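Side-chain contacts in Sso-CP2 metallo-carboxypetidase (Sulfolobus solfataricus, PDB 4MMO), which probably hydrolyses peptides as a zinc-dependent carboxypeptidase of the M20 family: residues A[146-151]-A[388-393]; A[175-180]-A[349-354]; A[111-116]-A[131-136]. All coordinates share one frame; numbering follows the deposited sequence.

Contact 1. Residues A[146-151]-A[388-393]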
loop_
_atom_site.group_PDB
_atom_site.type_symbol
_atom_site.label_atom_id
_atom_site.label_comp_id
_atom_site.label_asym_id
_atom_site.label_seq_id
_atom_site.Cartn_x
_atom_site.Cartn_y
_atom_site.Cartn_z
ATOM N N ASP A 146 8.242 -28.878 -12.922
ATOM C CA ASP A 146 9.485 -29.297 -13.561
ATOM C C ASP A 146 9.891 -30.684 -13.083
ATOM O O ASP A 146 10.369 -31.506 -13.864
ATOM C CB ASP A 146 10.611 -28.300 -13.269
ATOM C CG ASP A 146 10.419 -26.974 -13.979
ATOM O OD1 ASP A 146 9.779 -26.955 -15.050
ATOM O OD2 ASP A 146 10.915 -25.948 -13.467
ATOM N N TYR A 147 9.698 -30.945 -11.797
ATOM C CA TYR A 147 10.003 -32.258 -11.252
ATOM C C TYR A 147 9.061 -33.331 -11.807
ATOM O O TYR A 147 9.490 -34.435 -12.139
ATOM C CB TYR A 147 9.924 -32.241 -9.729
ATOM C CG TYR A 147 9.840 -33.626 -9.147
ATOM C CD1 TYR A 147 10.966 -34.430 -9.055
ATOM C CD2 TYR A 147 8.632 -34.137 -8.706
ATOM C CE1 TYR A 147 10.889 -35.703 -8.533
ATOM C CE2 TYR A 147 8.547 -35.407 -8.184
ATOM C CZ TYR A 147 9.677 -36.188 -8.099
ATOM O OH TYR A 147 9.595 -37.455 -7.577
ATOM N N ILE A 148 7.777 -33.005 -11.907
ATOM C CA ILE A 148 6.787 -33.981 -12.356
ATOM C C ILE A 148 6.973 -34.317 -13.831
ATOM O O ILE A 148 6.851 -35.476 -14.228
ATOM C CB ILE A 148 5.346 -33.483 -12.096
ATOM C CG1 ILE A 148 5.059 -33.503 -10.593
ATOM C CG2 ILE A 148 4.318 -34.350 -12.837
ATOM C CD1 ILE A 148 3.732 -32.887 -10.198
ATOM N N GLU A 149 7.278 -33.309 -14.641
ATOM C CA GLU A 149 7.407 -33.516 -16.081
ATOM C C GLU A 149 8.584 -34.425 -16.438
ATOM O O GLU A 149 8.604 -35.017 -17.515
ATOM C CB GLU A 149 7.542 -32.177 -16.811
ATOM C CG GLU A 149 6.330 -31.258 -16.674
ATOM C CD GLU A 149 5.139 -31.697 -17.514
ATOM O OE1 GLU A 149 5.105 -32.861 -17.967
ATOM O OE2 GLU A 149 4.231 -30.868 -17.724
ATOM N N LYS A 150 9.556 -34.537 -15.535
ATOM C CA LYS A 150 10.725 -35.384 -15.776
ATOM C C LYS A 150 10.551 -36.779 -15.163
ATOM O O LYS A 150 11.383 -37.662 -15.375
ATOM C CB LYS A 150 11.995 -34.715 -15.230
ATOM C CG LYS A 150 12.363 -35.119 -13.809
ATOM C CD LYS A 150 13.503 -34.278 -13.249
ATOM C CE LYS A 150 14.093 -34.904 -11.991
ATOM N NZ LYS A 150 14.839 -36.161 -12.284
ATOM N N ASN A 151 9.464 -36.973 -14.419
ATOM C CA ASN A 151 9.223 -38.228 -13.709
ATOM C C ASN A 151 7.823 -38.783 -13.955
ATOM O O ASN A 151 7.257 -39.454 -13.093
ATOM C CB ASN A 151 9.443 -38.023 -12.208
ATOM C CG ASN A 151 10.883 -37.673 -11.872
ATOM O OD1 ASN A 151 11.180 -36.568 -11.418
ATOM N ND2 ASN A 151 11.783 -38.619 -12.093
ATOM N N TYR A 388 -3.645 -32.937 -15.374
ATOM C CA TYR A 388 -3.349 -32.566 -16.757
ATOM C C TYR A 388 -1.983 -33.039 -17.237
ATOM O O TYR A 388 -1.850 -33.490 -18.375
ATOM C CB TYR A 388 -3.468 -31.051 -16.934
ATOM C CG TYR A 388 -4.871 -30.538 -16.695
ATOM C CD1 TYR A 388 -5.964 -31.151 -17.294
ATOM C CD2 TYR A 388 -5.103 -29.460 -15.859
ATOM C CE1 TYR A 388 -7.248 -30.695 -17.076
ATOM C CE2 TYR A 388 -6.388 -28.995 -15.633
ATOM C CZ TYR A 388 -7.454 -29.617 -16.242
ATOM O OH TYR A 388 -8.732 -29.160 -16.019
ATOM N N LYS A 389 -0.970 -32.942 -16.384
ATOM C CA LYS A 389 0.382 -33.300 -16.797
ATOM C C LYS A 389 0.646 -34.792 -16.605
ATOM O O LYS A 389 1.247 -35.430 -17.467
ATOM C CB LYS A 389 1.421 -32.456 -16.060
ATOM C CG LYS A 389 1.111 -30.968 -16.052
ATOM C CD LYS A 389 0.974 -30.410 -17.464
ATOM C CE LYS A 389 0.739 -28.906 -17.444
ATOM N NZ LYS A 389 0.822 -28.298 -18.802
ATOM N N LEU A 390 0.189 -35.348 -15.485
ATOM C CA LEU A 390 0.330 -36.783 -15.233
ATOM C C LEU A 390 -0.848 -37.573 -15.795
ATOM O O LEU A 390 -0.816 -38.804 -15.833
ATOM C CB LEU A 390 0.469 -37.067 -13.734
ATOM C CG LEU A 390 1.871 -37.014 -13.123
ATOM C CD1 LEU A 390 1.787 -37.334 -11.640
ATOM C CD2 LEU A 390 2.832 -37.974 -13.810
ATOM N N GLY A 391 -1.891 -36.868 -16.215
ATOM C CA GLY A 391 -3.028 -37.507 -16.847
ATOM C C GLY A 391 -3.839 -38.388 -15.916
ATOM O O GLY A 391 -4.448 -39.358 -16.364
ATOM N N ILE A 392 -3.852 -38.060 -14.626
ATOM C CA ILE A 392 -4.642 -38.816 -13.654
ATOM C C ILE A 392 -5.993 -38.148 -13.426
ATOM O O ILE A 392 -6.126 -37.242 -12.603
ATOM C CB ILE A 392 -3.910 -38.975 -12.310
ATOM C CG1 ILE A 392 -2.523 -39.586 -12.533
ATOM C CG2 ILE A 392 -4.733 -39.851 -11.369
ATOM C CD1 ILE A 392 -1.693 -39.725 -11.271
ATOM N N ARG A 393 -6.994 -38.628 -14.153
ATOM C CA ARG A 393 -8.330 -38.046 -14.144
ATOM C C ARG A 393 -9.032 -38.287 -12.811
ATOM O O ARG A 393 -9.800 -37.447 -12.337
ATOM C CB ARG A 393 -9.153 -38.656 -15.286
ATOM C CG ARG A 393 -10.359 -37.835 -15.715
ATOM C CD ARG A 393 -11.081 -38.481 -16.895
#
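I148 and E149 meet L390 and K389 in a partly buried contact where helices 144-149 and 383-389 run out, apolar on its inner side and with a charged pair on its more exposed side. The nearest CA atoms, E149 with K389, are 7.1 Å apart, and only about 197 Å² is buried in total. The inner half is a single methyl group set against a branch point: I148 CG2 lies 3.6 Å from L390 CG, and both leucine methyls are slightly farther from it, so the methyl sits over the fork of the leucine. The two side chains cross at about a right angle. L385 and F386 of the second helix, with L155 in a nearby loop, also touch I148, while L390 reaches L155 and L67 of strand 65-71.

On the more exposed side, the carboxylate of E149 lies against the aliphatic stem of K389. OE2 of E149 is 3.3 Å from K389 CD and 3.5 Å from K389 CG. K389 bends at chi2 (-58°) and its chain then runs on past the carboxylate, leaving K389 NZ 4.4 Å from E149 OE2, beyond salt-bridge range. Here E145 OE2 lies close to E149 OE2 and forms a long, weak ion pair with K389 NZ.

The chemistry thus implies that directional bonding contributes little here: van der Waals packing joins the two helices, and the lysine charge probably eases the crowding of two glutamates through longer-range attraction.

Contact 2. Residues A[175-180]-A[349-354]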
loop_
_atom_site.group_PDB
_atom_site.type_symbol
_atom_site.label_atom_id
_atom_site.label_comp_id
_atom_site.label_asym_id
_atom_site.label_seq_id
_atom_site.Cartn_x
_atom_site.Cartn_y
_atom_site.Cartn_z
ATOM N N ILE A 175 -15.461 -33.625 0.964
ATOM C CA ILE A 175 -14.904 -34.253 -0.225
ATOM C C ILE A 175 -14.867 -33.187 -1.307
ATOM O O ILE A 175 -15.898 -32.604 -1.647
ATOM C CB ILE A 175 -15.774 -35.432 -0.718
ATOM C CG1 ILE A 175 -16.097 -36.402 0.425
ATOM C CG2 ILE A 175 -15.092 -36.160 -1.870
ATOM C CD1 ILE A 175 -14.908 -37.100 1.015
ATOM N N VAL A 176 -13.680 -32.934 -1.845
ATOM C CA VAL A 176 -13.487 -31.838 -2.786
ATOM C C VAL A 176 -12.949 -32.359 -4.116
ATOM O O VAL A 176 -11.884 -32.976 -4.172
ATOM C CB VAL A 176 -12.544 -30.788 -2.193
ATOM C CG1 VAL A 176 -12.478 -29.559 -3.085
ATOM C CG2 VAL A 176 -13.014 -30.404 -0.785
ATOM N N LEU A 177 -13.693 -32.092 -5.184
ATOM C CA LEU A 177 -13.432 -32.695 -6.486
ATOM C C LEU A 177 -12.696 -31.764 -7.445
ATOM O O LEU A 177 -12.769 -31.946 -8.661
ATOM C CB LEU A 177 -14.754 -33.119 -7.129
ATOM C CG LEU A 177 -15.690 -33.946 -6.249
ATOM C CD1 LEU A 177 -16.912 -34.374 -7.046
ATOM C CD2 LEU A 177 -14.973 -35.158 -5.680
ATOM N N GLY A 178 -11.993 -30.770 -6.913
ATOM C CA GLY A 178 -11.269 -29.852 -7.771
ATOM C C GLY A 178 -10.733 -28.615 -7.079
ATOM O O GLY A 178 -10.798 -28.486 -5.860
ATOM N N VAL A 179 -10.193 -27.703 -7.878
ATOM C CA VAL A 179 -9.669 -26.440 -7.378
ATOM C C VAL A 179 -9.823 -25.348 -8.423
ATOM O O VAL A 179 -9.891 -25.624 -9.619
ATOM C CB VAL A 179 -8.168 -26.542 -7.042
ATOM C CG1 VAL A 179 -7.932 -27.545 -5.934
ATOM C CG2 VAL A 179 -7.365 -26.927 -8.281
ATOM N N LYS A 180 -9.864 -24.102 -7.970
ATOM C CA LYS A 180 -9.769 -22.976 -8.880
ATOM C C LYS A 180 -8.311 -22.803 -9.280
ATOM O O LYS A 180 -7.407 -23.172 -8.528
ATOM C CB LYS A 180 -10.298 -21.705 -8.226
ATOM C CG LYS A 180 -11.813 -21.677 -8.072
ATOM C CD LYS A 180 -12.298 -20.279 -7.743
ATOM C CE LYS A 180 -13.773 -20.256 -7.389
ATOM N NZ LYS A 180 -14.229 -18.868 -7.076
ATOM N N THR A 349 -13.220 -32.843 -11.251
ATOM C CA THR A 349 -13.257 -34.259 -11.597
ATOM C C THR A 349 -14.603 -34.869 -11.230
ATOM O O THR A 349 -15.420 -34.245 -10.551
ATOM C CB THR A 349 -12.132 -35.040 -10.894
ATOM O OG1 THR A 349 -12.358 -35.042 -9.481
ATOM C CG2 THR A 349 -10.780 -34.414 -11.196
ATOM N N SER A 350 -14.818 -36.100 -11.676
ATOM C CA SER A 350 -16.107 -36.761 -11.523
ATOM C C SER A 350 -16.356 -37.286 -10.113
ATOM O O SER A 350 -15.455 -37.806 -9.455
ATOM C CB SER A 350 -16.220 -37.918 -12.514
ATOM O OG SER A 350 -17.290 -38.773 -12.156
ATOM N N VAL A 351 -17.599 -37.161 -9.666
ATOM C CA VAL A 351 -18.023 -37.727 -8.394
ATOM C C VAL A 351 -18.142 -39.251 -8.503
ATOM O O VAL A 351 -18.243 -39.950 -7.496
ATOM C CB VAL A 351 -19.378 -37.116 -7.950
ATOM C CG1 VAL A 351 -20.520 -37.596 -8.856
ATOM C CG2 VAL A 351 -19.669 -37.426 -6.483
ATOM N N ASN A 352 -18.103 -39.763 -9.731
ATOM C CA ASN A 352 -18.394 -41.175 -9.987
ATOM C C ASN A 352 -17.171 -42.074 -10.036
ATOM O O ASN A 352 -17.300 -43.286 -10.207
ATOM C CB ASN A 352 -19.171 -41.322 -11.295
ATOM C CG ASN A 352 -20.532 -40.681 -11.226
ATOM O OD1 ASN A 352 -21.245 -40.829 -10.229
ATOM N ND2 ASN A 352 -20.897 -39.944 -12.271
ATOM N N SER A 353 -15.986 -41.494 -9.894
ATOM C CA SER A 353 -14.774 -42.297 -9.896
ATOM C C SER A 353 -14.784 -43.169 -8.652
ATOM O O SER A 353 -15.408 -42.824 -7.646
ATOM C CB SER A 353 -13.527 -41.409 -9.913
ATOM O OG SER A 353 -13.289 -40.844 -8.638
ATOM N N THR A 354 -14.093 -44.299 -8.717
ATOM C CA THR A 354 -14.029 -45.199 -7.575
ATOM C C THR A 354 -13.281 -44.572 -6.395
ATOM O O THR A 354 -13.634 -44.811 -5.235
ATOM C CB THR A 354 -13.363 -46.529 -7.952
ATOM O OG1 THR A 354 -12.120 -46.269 -8.608
ATOM C CG2 THR A 354 -14.264 -47.327 -8.886
#
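The backbone N of T349 donates to L177 O over 2.8 Å, with an N-H...O angle of 157°. At this point the CA atoms of L177 and T349 come within 5.3 Å of each other. L177 interrupts two extended runs, 174-176 and 178-190, and its psi of 22° marks the kink.

Its side chain packs against the loop that follows strand 337-348. L177 CB lies 3.7 Å from T349 O. With CG placed beside the backbone N (chi1 -50°), L177 CD1 extends to V351, reaching 3.8 Å from V351 CB and approaching its backbone CA as well; the two side chains pass at an oblique angle. V356 of helix 354-367 touches both L177 and V351, and L177 also packs on V373 and V396. T349 OG1 comes near L177 O but has its hydrogen bond with A395 O, so this threonine links the loop to a third segment.

The loop is shaped locally by an ST turn, in which S350 OG accepts from N352 N at 2.7 Å. Then S353 serves as N-cap of helix 354-367, its OG bonded to V356 N. One chain segment passes from the small parallel sheet into the antiparallel sheet at L177, and the other leaves that sheet at T349 for helix 354-367, consistent with the paired linkers that join the catalytic and dimerisation domains in M20 peptidases.

Contact 3. Residues A[111-116]-A[131-136]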
loop_
_atom_site.group_PDB
_atom_site.type_symbol
_atom_site.label_atom_id
_atom_site.label_comp_id
_atom_site.label_asym_id
_atom_site.label_seq_id
_atom_site.Cartn_x
_atom_site.Cartn_y
_atom_site.Cartn_z
ATOM N N ALA A 111 -1.197 -38.742 9.585
ATOM C CA ALA A 111 -2.311 -39.668 9.757
ATOM C C ALA A 111 -2.288 -40.712 8.649
ATOM O O ALA A 111 -2.330 -41.913 8.915
ATOM C CB ALA A 111 -3.636 -38.920 9.755
ATOM N N ARG A 112 -2.187 -40.245 7.408
ATOM C CA ARG A 112 -2.163 -41.133 6.254
ATOM C C ARG A 112 -1.012 -42.130 6.343
ATOM O O ARG A 112 -1.175 -43.303 6.006
ATOM C CB ARG A 112 -2.045 -40.327 4.961
ATOM C CG ARG A 112 -3.263 -39.481 4.649
ATOM C CD ARG A 112 -3.059 -38.677 3.381
ATOM N NE ARG A 112 -4.264 -37.947 3.001
ATOM C CZ ARG A 112 -4.350 -37.141 1.947
ATOM N NH1 ARG A 112 -3.299 -36.953 1.163
ATOM N NH2 ARG A 112 -5.489 -36.517 1.682
ATOM N N LEU A 113 0.144 -41.659 6.802
ATOM C CA LEU A 113 1.326 -42.511 6.943
ATOM C C LEU A 113 1.091 -43.637 7.940
ATOM O O LEU A 113 1.486 -44.777 7.707
ATOM C CB LEU A 113 2.534 -41.688 7.403
ATOM C CG LEU A 113 3.571 -41.274 6.360
ATOM C CD1 LEU A 113 4.665 -40.452 7.030
ATOM C CD2 LEU A 113 4.179 -42.477 5.662
ATOM N N PHE A 114 0.460 -43.309 9.062
ATOM C CA PHE A 114 0.215 -44.297 10.096
ATOM C C PHE A 114 -0.897 -45.271 9.688
ATOM O O PHE A 114 -0.887 -46.426 10.107
ATOM C CB PHE A 114 -0.085 -43.619 11.433
ATOM C CG PHE A 114 1.154 -43.260 12.209
ATOM C CD1 PHE A 114 1.865 -44.239 12.884
ATOM C CD2 PHE A 114 1.620 -41.955 12.244
ATOM C CE1 PHE A 114 3.010 -43.924 13.588
ATOM C CE2 PHE A 114 2.766 -41.633 12.949
ATOM C CZ PHE A 114 3.462 -42.619 13.621
ATOM N N ALA A 115 -1.832 -44.817 8.859
ATOM C CA ALA A 115 -2.847 -45.712 8.307
ATOM C C ALA A 115 -2.177 -46.771 7.440
ATOM O O ALA A 115 -2.457 -47.961 7.573
ATOM C CB ALA A 115 -3.871 -44.936 7.496
ATOM N N ILE A 116 -1.279 -46.334 6.562
ATOM C CA ILE A 116 -0.575 -47.248 5.672
ATOM C C ILE A 116 0.220 -48.254 6.491
ATOM O O ILE A 116 0.247 -49.444 6.172
ATOM C CB ILE A 116 0.362 -46.489 4.714
ATOM C CG1 ILE A 116 -0.457 -45.599 3.778
ATOM C CG2 ILE A 116 1.209 -47.461 3.887
ATOM C CD1 ILE A 116 0.376 -44.598 2.986
ATOM N N LEU A 131 4.121 -42.104 -2.661
ATOM C CA LEU A 131 4.051 -40.909 -1.828
ATOM C C LEU A 131 4.846 -39.774 -2.454
ATOM O O LEU A 131 5.978 -39.969 -2.892
ATOM C CB LEU A 131 4.615 -41.197 -0.437
ATOM C CG LEU A 131 3.978 -42.322 0.377
ATOM C CD1 LEU A 131 4.734 -42.473 1.689
ATOM C CD2 LEU A 131 2.499 -42.062 0.629
ATOM N N LEU A 132 4.246 -38.590 -2.491
ATOM C CA LEU A 132 4.917 -37.412 -3.027
ATOM C C LEU A 132 4.678 -36.215 -2.123
ATOM O O LEU A 132 3.606 -35.610 -2.149
ATOM C CB LEU A 132 4.432 -37.108 -4.447
ATOM C CG LEU A 132 5.274 -36.098 -5.231
ATOM C CD1 LEU A 132 6.653 -36.654 -5.485
ATOM C CD2 LEU A 132 4.614 -35.733 -6.550
ATOM N N TYR A 133 5.688 -35.892 -1.320
ATOM C CA TYR A 133 5.619 -34.776 -0.387
ATOM C C TYR A 133 6.506 -33.622 -0.854
ATOM O O TYR A 133 7.729 -33.770 -0.916
ATOM C CB TYR A 133 6.073 -35.229 0.998
ATOM C CG TYR A 133 5.313 -36.411 1.555
ATOM C CD1 TYR A 133 3.962 -36.592 1.277
ATOM C CD2 TYR A 133 5.944 -37.341 2.369
ATOM C CE1 TYR A 133 3.266 -37.665 1.797
ATOM C CE2 TYR A 133 5.261 -38.415 2.891
ATOM C CZ TYR A 133 3.918 -38.575 2.601
ATOM O OH TYR A 133 3.232 -39.649 3.118
ATOM N N GLU A 134 5.894 -32.483 -1.178
ATOM C CA GLU A 134 6.648 -31.300 -1.602
ATOM C C GLU A 134 6.804 -30.300 -0.459
ATOM O O GLU A 134 6.151 -30.419 0.580
ATOM C CB GLU A 134 5.986 -30.620 -2.807
ATOM C CG GLU A 134 4.703 -29.836 -2.496
ATOM C CD GLU A 134 4.484 -28.667 -3.446
ATOM O OE1 GLU A 134 5.474 -28.005 -3.826
ATOM O OE2 GLU A 134 3.318 -28.408 -3.816
ATOM N N GLY A 135 7.659 -29.301 -0.675
ATOM C CA GLY A 135 7.955 -28.305 0.340
ATOM C C GLY A 135 7.692 -26.878 -0.108
ATOM O O GLY A 135 8.190 -25.942 0.515
ATOM N N GLU A 136 6.903 -26.706 -1.169
ATOM C CA GLU A 136 6.641 -25.380 -1.737
ATOM C C GLU A 136 5.156 -25.086 -1.952
ATOM O O GLU A 136 4.807 -24.142 -2.663
ATOM C CB GLU A 136 7.358 -25.236 -3.083
ATOM C CG GLU A 136 8.865 -25.362 -3.010
ATOM C CD GLU A 136 9.524 -25.264 -4.374
ATOM O OE1 GLU A 136 8.871 -25.610 -5.382
ATOM O OE2 GLU A 136 10.698 -24.844 -4.439
#
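L113 of helix 102-121 meets Y133 and L131 of strand 128-134, and its side chain can be traced outward. The bond to CB does not aim at the strand, but chi1 of -101°, well off a staggered value, swings the branched end over to it. L113 CG comes 3.6 Å from Y133 OH. Of the two methyls, L113 CD2 does the further touching, lying 3.9 Å from the same Y133 OH and 4.0 Å from L131 CD1; the leucine crosses Y133 and L131 at a slant, touching the phenol only at its oxygen. V35 and L39 of helix 24-39 also pack on L113.

The axes of the short segments, helix 111-116 and strand 131-134, run nearly antiparallel, at 160° and 12.0 Å apart, as expected for a beta-alpha-beta crossover: strand 65-71 leads, by way of strands 91-93 and 96-98 and helix 102-121, to strand 128-134, which lies parallel beside it in the sheet.

One helical turn after L113, I116 takes the other methyl of L131, I116 CD1 lying 4.1 Å from L131 CD2 as the two side chains slide past each other in opposite directions. Y133 also packs on V54 and N70 of the flanking strands and on L31 of helix 24-39.

Overall arrangement
None of the three contacts supplies a zinc ligand; contact 3 lies nearest to the annotated site, the side chain of Y133 being about 6 Å from that of the zinc ligand H71 and about 11 Å from the zinc ion. The I148 side chain of contact 1 is about 12 Å from that of H71 and about 11 Å from that of E137, a zinc-binding residue whose metal is not bound in this chain, whereas contact 2 lies away from these sites. Contacts 1 and 3 touch at Y147 CE2 and L132 CD1, 3.5 Å apart. Contact 1 also meets contact 2, R393 O lying 3.4 Å from T349 CG2. Contacts 2 and 3 stay about 9 Å apart at their nearest atoms.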